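Local coordinates for protein methylxanthine N1-demethylase NdmA (Pseudomonas putida, PDB 6ICN) that catalyses the N1-demethylation of caffeine to theobromine and formaldehyde, as a Rieske non-heme iron oxygenase that draws on NADH and molecular oxygen, at residues 26-29 against 30-33; 335-338 against 339-343; 317-320 against 321-325. All coordinates share one frame; numbering follows the deposited sequence.

From the N terminus onward, the three contacts illustrate how contacts between near neighbours in sequence are joined by long-range ones. Interaction 1 (26-33) curls the chain just before strand 35-40. Interaction 3 (317-325) turns the loop that leaves helix 293-313, and interaction 2 (335-343) is a stretch of helix 330-348, which that loop leads into. Each is closed before the next begins, so none nests within or crosses another. In space helix 330-348 is the common element: Lys-343 pairs with Glu-27 and Leu-339 packs on Tyr-30, tying the N-terminal turns to it, while Arg-336 pairs with Glu-323 of the loop. Interactions 1 and 3 do not touch.

Interaction 1: 26-29 against 30-33; sequences DERE and YLRH
Leu-31 lays its CD1 methyl over one face of the Arg-28 guanidinium, 3.6 Å above the plane and off toward its rim, while Arg-28 NH1 is paired with Glu-180. The tight part of the contact centres on buried Tyr-30, whose ring packs against helix 330-348 through Leu-339 and Leu-342. Its CG sits between backbone N and carbonyl carbon (chi1 83°), which turns the ring back along the chain so that the carbonyl oxygen of Glu-27 lies at its edge, 3.4 Å from Tyr-30 CD1. The other side is wetter and looser. Glu-29 meets Arg-32 mainly through Glu-29 OE1 and the methylene Arg-32 CD, 3.5 Å apart; although carboxylate and guanidinium planes are nearly parallel, OE2 stands well out of the guanidinium plane and no N-H points at it. Water fills in instead: one molecule gives a hydrogen to Glu-29 OE2, and its oxygen accepts a hydrogen bond from Arg-32 NE at 2.9 Å; a second bridges OE2 to His-33 NE2. Arg-32 NH1 has its salt bridge with Glu-62. Two backbone bonds, Leu-31 N to Arg-28 O and Arg-32 N to Glu-29 O, both 3.0 Å, have the i to i+3 spacing of successive 3-10-like turns, here leading into strand 35-40.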
loop_
_atom_site.group_PDB
_atom_site.type_symbol
_atom_site.label_atom_id
_atom_site.label_comp_id
_atom_site.label_asym_id
_atom_site.label_seq_id
_atom_site.Cartn_x
_atom_site.Cartn_y
_atom_site.Cartn_z
ATOM N N ASP A 26 -30.126 11.847 23.199
ATOM C CA ASP A 26 -31.366 11.434 23.847
ATOM C C ASP A 26 -32.333 10.764 22.876
ATOM O O ASP A 26 -33.110 9.889 23.284
ATOM C CB ASP A 26 -32.019 12.657 24.497
ATOM C CG ASP A 26 -33.503 12.470 24.742
ATOM O OD1 ASP A 26 -34.310 13.017 23.954
ATOM O OD2 ASP A 26 -33.859 11.776 25.720
ATOM N N GLU A 27 -32.295 11.157 21.598
ATOM C CA GLU A 27 -33.165 10.588 20.573
ATOM C C GLU A 27 -33.152 9.067 20.569
ATOM O O GLU A 27 -34.158 8.449 20.205
ATOM C CB GLU A 27 -32.725 11.091 19.196
ATOM C CG GLU A 27 -32.936 12.579 18.956
ATOM C CD GLU A 27 -34.411 12.938 18.784
ATOM O OE1 GLU A 27 -35.020 12.482 17.783
ATOM O OE2 GLU A 27 -34.956 13.665 19.649
ATOM N N ARG A 28 -32.039 8.453 20.974
ATOM C CA ARG A 28 -31.773 7.048 20.698
ATOM C C ARG A 28 -32.000 6.154 21.896
ATOM O O ARG A 28 -31.892 4.933 21.765
ATOM C CB ARG A 28 -30.325 6.878 20.213
ATOM C CG ARG A 28 -29.987 7.750 19.007
ATOM C CD ARG A 28 -29.042 6.997 18.027
ATOM N NE ARG A 28 -29.776 6.446 16.904
ATOM C CZ ARG A 28 -29.316 5.479 16.106
ATOM N NH1 ARG A 28 -30.051 5.020 15.073
ATOM N NH2 ARG A 28 -28.124 4.941 16.335
ATOM N N GLU A 29 -32.283 6.736 23.057
ATOM C CA GLU A 29 -32.379 5.939 24.271
ATOM C C GLU A 29 -33.412 4.829 24.122
ATOM O O GLU A 29 -33.192 3.699 24.575
ATOM C CB GLU A 29 -32.711 6.857 25.451
ATOM C CG GLU A 29 -33.022 6.149 26.742
ATOM C CD GLU A 29 -31.783 5.676 27.481
ATOM O OE1 GLU A 29 -30.652 6.045 27.076
ATOM O OE2 GLU A 29 -31.950 4.937 28.483
ATOM N N TYR A 30 -34.531 5.119 23.450
ATOM C CA TYR A 30 -35.604 4.139 23.362
ATOM C C TYR A 30 -35.156 2.874 22.636
ATOM O O TYR A 30 -35.666 1.788 22.921
ATOM C CB TYR A 30 -36.845 4.761 22.694
ATOM C CG TYR A 30 -36.853 4.777 21.175
ATOM C CD1 TYR A 30 -36.099 5.709 20.457
ATOM C CD2 TYR A 30 -37.627 3.883 20.465
ATOM C CE1 TYR A 30 -36.114 5.718 19.071
ATOM C CE2 TYR A 30 -37.665 3.887 19.077
ATOM C CZ TYR A 30 -36.890 4.804 18.389
ATOM O OH TYR A 30 -36.913 4.812 17.014
ATOM N N LEU A 31 -34.178 2.982 21.724
ATOM C CA LEU A 31 -33.709 1.796 21.008
ATOM C C LEU A 31 -33.019 0.782 21.920
ATOM O O LEU A 31 -32.942 -0.395 21.555
ATOM C CB LEU A 31 -32.760 2.211 19.874
ATOM C CG LEU A 31 -33.442 3.034 18.776
ATOM C CD1 LEU A 31 -32.398 3.529 17.753
ATOM C CD2 LEU A 31 -34.490 2.199 18.081
ATOM N N ARG A 32 -32.528 1.204 23.090
ATOM C CA ARG A 32 -31.866 0.278 24.011
ATOM C C ARG A 32 -32.820 -0.788 24.531
ATOM O O ARG A 32 -32.368 -1.831 25.006
ATOM C CB ARG A 32 -31.249 1.042 25.195
ATOM C CG ARG A 32 -30.176 2.061 24.795
ATOM C CD ARG A 32 -29.698 2.909 25.976
ATOM N NE ARG A 32 -29.184 2.098 27.078
ATOM C CZ ARG A 32 -27.905 1.771 27.223
ATOM N NH1 ARG A 32 -27.012 2.202 26.336
ATOM N NH2 ARG A 32 -27.518 1.022 28.251
ATOM N N HIS A 33 -34.131 -0.564 24.424
ATOM C CA HIS A 33 -35.103 -1.518 24.947
ATOM C C HIS A 33 -35.389 -2.678 24.014
ATOM O O HIS A 33 -36.081 -3.616 24.421
ATOM C CB HIS A 33 -36.409 -0.773 25.285
ATOM C CG HIS A 33 -36.259 0.132 26.461
ATOM N ND1 HIS A 33 -36.583 -0.261 27.741
ATOM C CD2 HIS A 33 -35.743 1.380 26.569
ATOM C CE1 HIS A 33 -36.302 0.713 28.581
ATOM N NE2 HIS A 33 -35.796 1.722 27.897
HETATM O O HOH W 1 -35.435 7.809 23.067
HETATM O O HOH W 2 -34.937 4.005 29.201
HETATM O O HOH W 3 -31.364 2.505 28.888
#

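Interaction 2: 335-338 against 339-343; sequences YRKW and LRELK
Tyr-335 and Leu-339, one helical turn apart, meet face to methyl: Leu-339 CD1 rides over the phenol ring in a CH-pi contact, 3.9 Å from the centroid and 29° off the normal. With CG opposite the backbone N (chi1 180°), the tyrosine ring lies along the helix flank where the next turn's leucine can cover it. Trp-338 and Leu-342 repeat the pattern, with the methyl over the five-membered part of the indole. Leu-342 CD1 stands 4.2 Å from the centroid of that ring, and Leu-342 CG comes to 3.8 Å from Trp-338 CD1. The polar flank is arranged differently. Lys-337 runs out fully extended, and Glu-341 OE2 touches its aliphatic part, 3.5 Å from Lys-337 CE; the ammonium itself, NZ, remains 4.7 Å from Glu-341 OE2, near enough for attraction but no salt bridge. Glu-341 OE1 is paired with Arg-215. Arg-340, bent at chi3, brings its guanidinium back with Lys-337 CA off toward the rim of one face. Beneath these side chains run regular i to i+4 bonds, from Leu-339 N to Tyr-335 O through Leu-342 N to Trp-338 O. In the fold, this part of helix 330-348 packs on helix 179-186 through Tyr-335, Arg-336 and Leu-339, and on helix 350-358 through Leu-342, while Trp-338 meets Phe-220 of strand 219-225 edge-to-face.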
loop_
_atom_site.group_PDB
_atom_site.type_symbol
_atom_site.label_atom_id
_atom_site.label_comp_id
_atom_site.label_asym_id
_atom_site.label_seq_id
_atom_site.Cartn_x
_atom_site.Cartn_y
_atom_site.Cartn_z
ATOM N N TYR A 335 -43.661 3.959 8.739
ATOM C CA TYR A 335 -42.526 3.570 9.573
ATOM C C TYR A 335 -42.066 4.723 10.455
ATOM O O TYR A 335 -41.911 4.567 11.668
ATOM C CB TYR A 335 -41.384 3.092 8.671
ATOM C CG TYR A 335 -40.118 2.649 9.382
ATOM C CD1 TYR A 335 -40.104 1.497 10.156
ATOM C CD2 TYR A 335 -38.925 3.351 9.219
ATOM C CE1 TYR A 335 -38.936 1.064 10.779
ATOM C CE2 TYR A 335 -37.752 2.929 9.830
ATOM C CZ TYR A 335 -37.764 1.792 10.603
ATOM O OH TYR A 335 -36.602 1.378 11.215
ATOM N N ARG A 336 -41.821 5.899 9.854
ATOM C CA ARG A 336 -41.363 7.046 10.620
ATOM C C ARG A 336 -42.379 7.444 11.685
ATOM O O ARG A 336 -42.002 7.820 12.799
ATOM C CB ARG A 336 -41.079 8.209 9.673
ATOM C CG ARG A 336 -39.885 7.943 8.747
ATOM C CD ARG A 336 -39.691 9.065 7.720
ATOM N NE ARG A 336 -38.502 8.789 6.913
ATOM C CZ ARG A 336 -37.859 9.676 6.153
ATOM N NH1 ARG A 336 -38.274 10.942 6.067
ATOM N NH2 ARG A 336 -36.794 9.284 5.467
ATOM N N LYS A 337 -43.669 7.347 11.350
ATOM C CA LYS A 337 -44.731 7.677 12.296
ATOM C C LYS A 337 -44.702 6.754 13.510
ATOM O O LYS A 337 -44.779 7.215 14.658
ATOM C CB LYS A 337 -46.086 7.588 11.592
ATOM C CG LYS A 337 -47.281 7.887 12.507
ATOM C CD LYS A 337 -48.561 7.866 11.699
ATOM C CE LYS A 337 -49.774 7.982 12.611
ATOM N NZ LYS A 337 -51.022 8.023 11.802
ATOM N N TRP A 338 -44.577 5.441 13.271
ATOM C CA TRP A 338 -44.535 4.505 14.394
ATOM C C TRP A 338 -43.284 4.713 15.241
ATOM O O TRP A 338 -43.357 4.715 16.474
ATOM C CB TRP A 338 -44.620 3.064 13.894
ATOM C CG TRP A 338 -45.036 2.068 14.967
ATOM C CD1 TRP A 338 -45.253 2.312 16.292
ATOM C CD2 TRP A 338 -45.283 0.678 14.768
ATOM N NE1 TRP A 338 -45.639 1.147 16.937
ATOM C CE2 TRP A 338 -45.670 0.132 16.018
ATOM C CE3 TRP A 338 -45.242 -0.156 13.649
ATOM C CZ2 TRP A 338 -45.975 -1.219 16.174
ATOM C CZ3 TRP A 338 -45.553 -1.490 13.793
ATOM C CH2 TRP A 338 -45.917 -2.016 15.059
ATOM N N LEU A 339 -42.117 4.900 14.608
ATOM C CA LEU A 339 -40.913 5.159 15.395
ATOM C C LEU A 339 -41.079 6.392 16.281
ATOM O O LEU A 339 -40.653 6.395 17.443
ATOM C CB LEU A 339 -39.696 5.338 14.484
ATOM C CG LEU A 339 -39.162 4.106 13.770
ATOM C CD1 LEU A 339 -37.874 4.487 13.017
ATOM C CD2 LEU A 339 -38.890 2.974 14.734
ATOM N N ARG A 340 -41.680 7.459 15.742
ATOM C CA ARG A 340 -41.946 8.664 16.530
ATOM C C ARG A 340 -42.823 8.346 17.737
ATOM O O ARG A 340 -42.553 8.819 18.852
ATOM C CB ARG A 340 -42.609 9.754 15.654
ATOM C CG ARG A 340 -42.724 11.146 16.337
ATOM C CD ARG A 340 -43.449 12.216 15.486
ATOM N NE ARG A 340 -43.368 11.933 14.045
ATOM C CZ ARG A 340 -44.406 11.797 13.210
ATOM N NH1 ARG A 340 -45.665 11.864 13.655
ATOM N NH2 ARG A 340 -44.147 11.569 11.913
ATOM N N GLU A 341 -43.861 7.530 17.532
ATOM C CA GLU A 341 -44.755 7.159 18.629
ATOM C C GLU A 341 -44.016 6.352 19.685
ATOM O O GLU A 341 -44.270 6.506 20.887
ATOM C CB GLU A 341 -45.937 6.355 18.102
ATOM C CG GLU A 341 -46.916 7.143 17.239
ATOM C CD GLU A 341 -47.983 6.253 16.646
ATOM O OE1 GLU A 341 -48.160 5.117 17.147
ATOM O OE2 GLU A 341 -48.654 6.670 15.680
ATOM N N LEU A 342 -43.110 5.474 19.256
ATOM C CA LEU A 342 -42.361 4.677 20.222
ATOM C C LEU A 342 -41.430 5.554 21.043
ATOM O O LEU A 342 -41.294 5.373 22.264
ATOM C CB LEU A 342 -41.588 3.565 19.492
ATOM C CG LEU A 342 -42.456 2.442 18.901
ATOM C CD1 LEU A 342 -41.730 1.605 17.848
ATOM C CD2 LEU A 342 -42.998 1.537 20.029
ATOM N N LYS A 343 -40.772 6.514 20.389
ATOM C CA LYS A 343 -39.895 7.432 21.097
ATOM C C LYS A 343 -40.673 8.265 22.116
ATOM O O LYS A 343 -40.227 8.442 23.259
ATOM C CB LYS A 343 -39.186 8.328 20.085
ATOM C CG LYS A 343 -38.277 9.343 20.708
ATOM C CD LYS A 343 -37.658 10.223 19.632
ATOM C CE LYS A 343 -36.848 11.338 20.261
ATOM N NZ LYS A 343 -37.467 12.677 20.026
#

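Interaction 3: 317-320 against 321-325; sequences KDAP and ADEVS
Pro-320 and Glu-323 close a type I beta turn through a single backbone bond, Glu-323 N to Pro-320 O. It is straight, at 174°, but long and weak at 3.4 Å, so packing and outside partners probably contribute to holding the turn. That packing is largely between carbon and carboxylate. Asp-322, with CG set between its backbone N and carbonyl carbon (chi1 62°), brings OD1 of its carboxylate beside the CB-CG side of the proline ring, and Asp-322 OD1 lies 3.4 Å from Pro-320 CB. Glu-323 approaches from its own place in the turn: the extended chain runs back past the proline, with OE1 3.9 Å from Pro-320 CD, until OE2 reaches the Ala-319 methyl at 3.4 Å from its CB. Salt bridges and one hydrogen bond lead outward. Glu-323 OE2 is bound to Arg-336 of helix 330-348, and OE1 forms a salt bridge with Arg-181 and a hydrogen bond with Ser-84 of the second subunit; Asp-322 OD2 pairs with Arg-79 of that subunit, where Pro-320 also packs. The two carboxylates thus have carbon neighbours in this stretch and mostly cationic partners beyond it. The chemistry is that of a surface turn whose two acids face arginines of both subunits and so join the loop to helices 179-186 and 330-348 and to the second subunit; the positive charge gathered there would probably keep both carboxylates ionised.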
loop_
_atom_site.group_PDB
_atom_site.type_symbol
_atom_site.label_atom_id
_atom_site.label_comp_id
_atom_site.label_asym_id
_atom_site.label_seq_id
_atom_site.Cartn_x
_atom_site.Cartn_y
_atom_site.Cartn_z
ATOM N N LYS A 317 -27.304 12.010 8.241
ATOM C CA LYS A 317 -27.485 10.572 8.388
ATOM C C LYS A 317 -28.883 10.232 8.887
ATOM O O LYS A 317 -29.486 9.247 8.438
ATOM C CB LYS A 317 -26.424 10.025 9.338
ATOM C CG LYS A 317 -25.012 10.034 8.769
ATOM C CD LYS A 317 -24.928 9.219 7.494
ATOM C CE LYS A 317 -23.471 8.942 7.089
ATOM N NZ LYS A 317 -23.426 8.412 5.692
ATOM N N ASP A 318 -29.410 11.034 9.814
ATOM C CA ASP A 318 -30.783 10.908 10.295
ATOM C C ASP A 318 -31.695 11.796 9.464
ATOM O O ASP A 318 -31.385 12.972 9.254
ATOM C CB ASP A 318 -30.879 11.324 11.765
ATOM C CG ASP A 318 -30.011 10.470 12.684
ATOM O OD1 ASP A 318 -30.045 9.228 12.568
ATOM O OD2 ASP A 318 -29.298 11.042 13.532
ATOM N N ALA A 319 -32.830 11.244 9.035
ATOM C CA ALA A 319 -33.745 11.969 8.154
ATOM C C ALA A 319 -34.319 13.197 8.859
ATOM O O ALA A 319 -34.952 13.056 9.918
ATOM C CB ALA A 319 -34.872 11.047 7.682
ATOM N N PRO A 320 -34.104 14.399 8.336
ATOM C CA PRO A 320 -34.683 15.601 8.944
ATOM C C PRO A 320 -36.124 15.824 8.495
ATOM O O PRO A 320 -36.643 15.184 7.576
ATOM C CB PRO A 320 -33.785 16.742 8.445
ATOM C CG PRO A 320 -32.700 16.094 7.612
ATOM C CD PRO A 320 -33.183 14.728 7.237
ATOM N N ALA A 321 -36.754 16.794 9.160
ATOM C CA ALA A 321 -38.142 17.135 8.878
ATOM C C ALA A 321 -38.341 17.731 7.490
ATOM O O ALA A 321 -39.479 17.778 7.007
ATOM C CB ALA A 321 -38.655 18.108 9.941
ATOM N N ASP A 322 -37.271 18.177 6.825
ATOM C CA ASP A 322 -37.465 18.835 5.543
ATOM C C ASP A 322 -37.572 17.872 4.368
ATOM O O ASP A 322 -37.803 18.335 3.244
ATOM C CB ASP A 322 -36.358 19.879 5.286
ATOM C CG ASP A 322 -34.951 19.275 5.225
ATOM O OD1 ASP A 322 -34.802 18.050 5.424
ATOM O OD2 ASP A 322 -33.988 20.050 5.002
ATOM N N GLU A 323 -37.453 16.558 4.574
ATOM C CA GLU A 323 -37.607 15.655 3.437
ATOM C C GLU A 323 -39.038 15.690 2.916
ATOM O O GLU A 323 -40.004 15.835 3.677
ATOM C CB GLU A 323 -37.191 14.233 3.810
ATOM C CG GLU A 323 -35.673 14.135 4.049
ATOM C CD GLU A 323 -35.143 12.713 4.233
ATOM O OE1 GLU A 323 -33.907 12.528 4.112
ATOM O OE2 GLU A 323 -35.946 11.790 4.501
ATOM N N VAL A 324 -39.161 15.540 1.608
ATOM C CA VAL A 324 -40.424 15.716 0.893
ATOM C C VAL A 324 -40.934 14.346 0.464
ATOM O O VAL A 324 -40.383 13.726 -0.454
ATOM C CB VAL A 324 -40.249 16.648 -0.313
ATOM C CG1 VAL A 324 -41.582 16.856 -1.055
ATOM C CG2 VAL A 324 -39.637 17.965 0.138
ATOM N N SER A 325 -42.027 13.889 1.080
ATOM C CA SER A 325 -42.606 12.606 0.712
ATOM C C SER A 325 -43.661 12.755 -0.385
ATOM O O SER A 325 -44.277 13.812 -0.563
ATOM C CB SER A 325 -43.246 11.919 1.924
ATOM O OG SER A 325 -42.298 11.665 2.949
#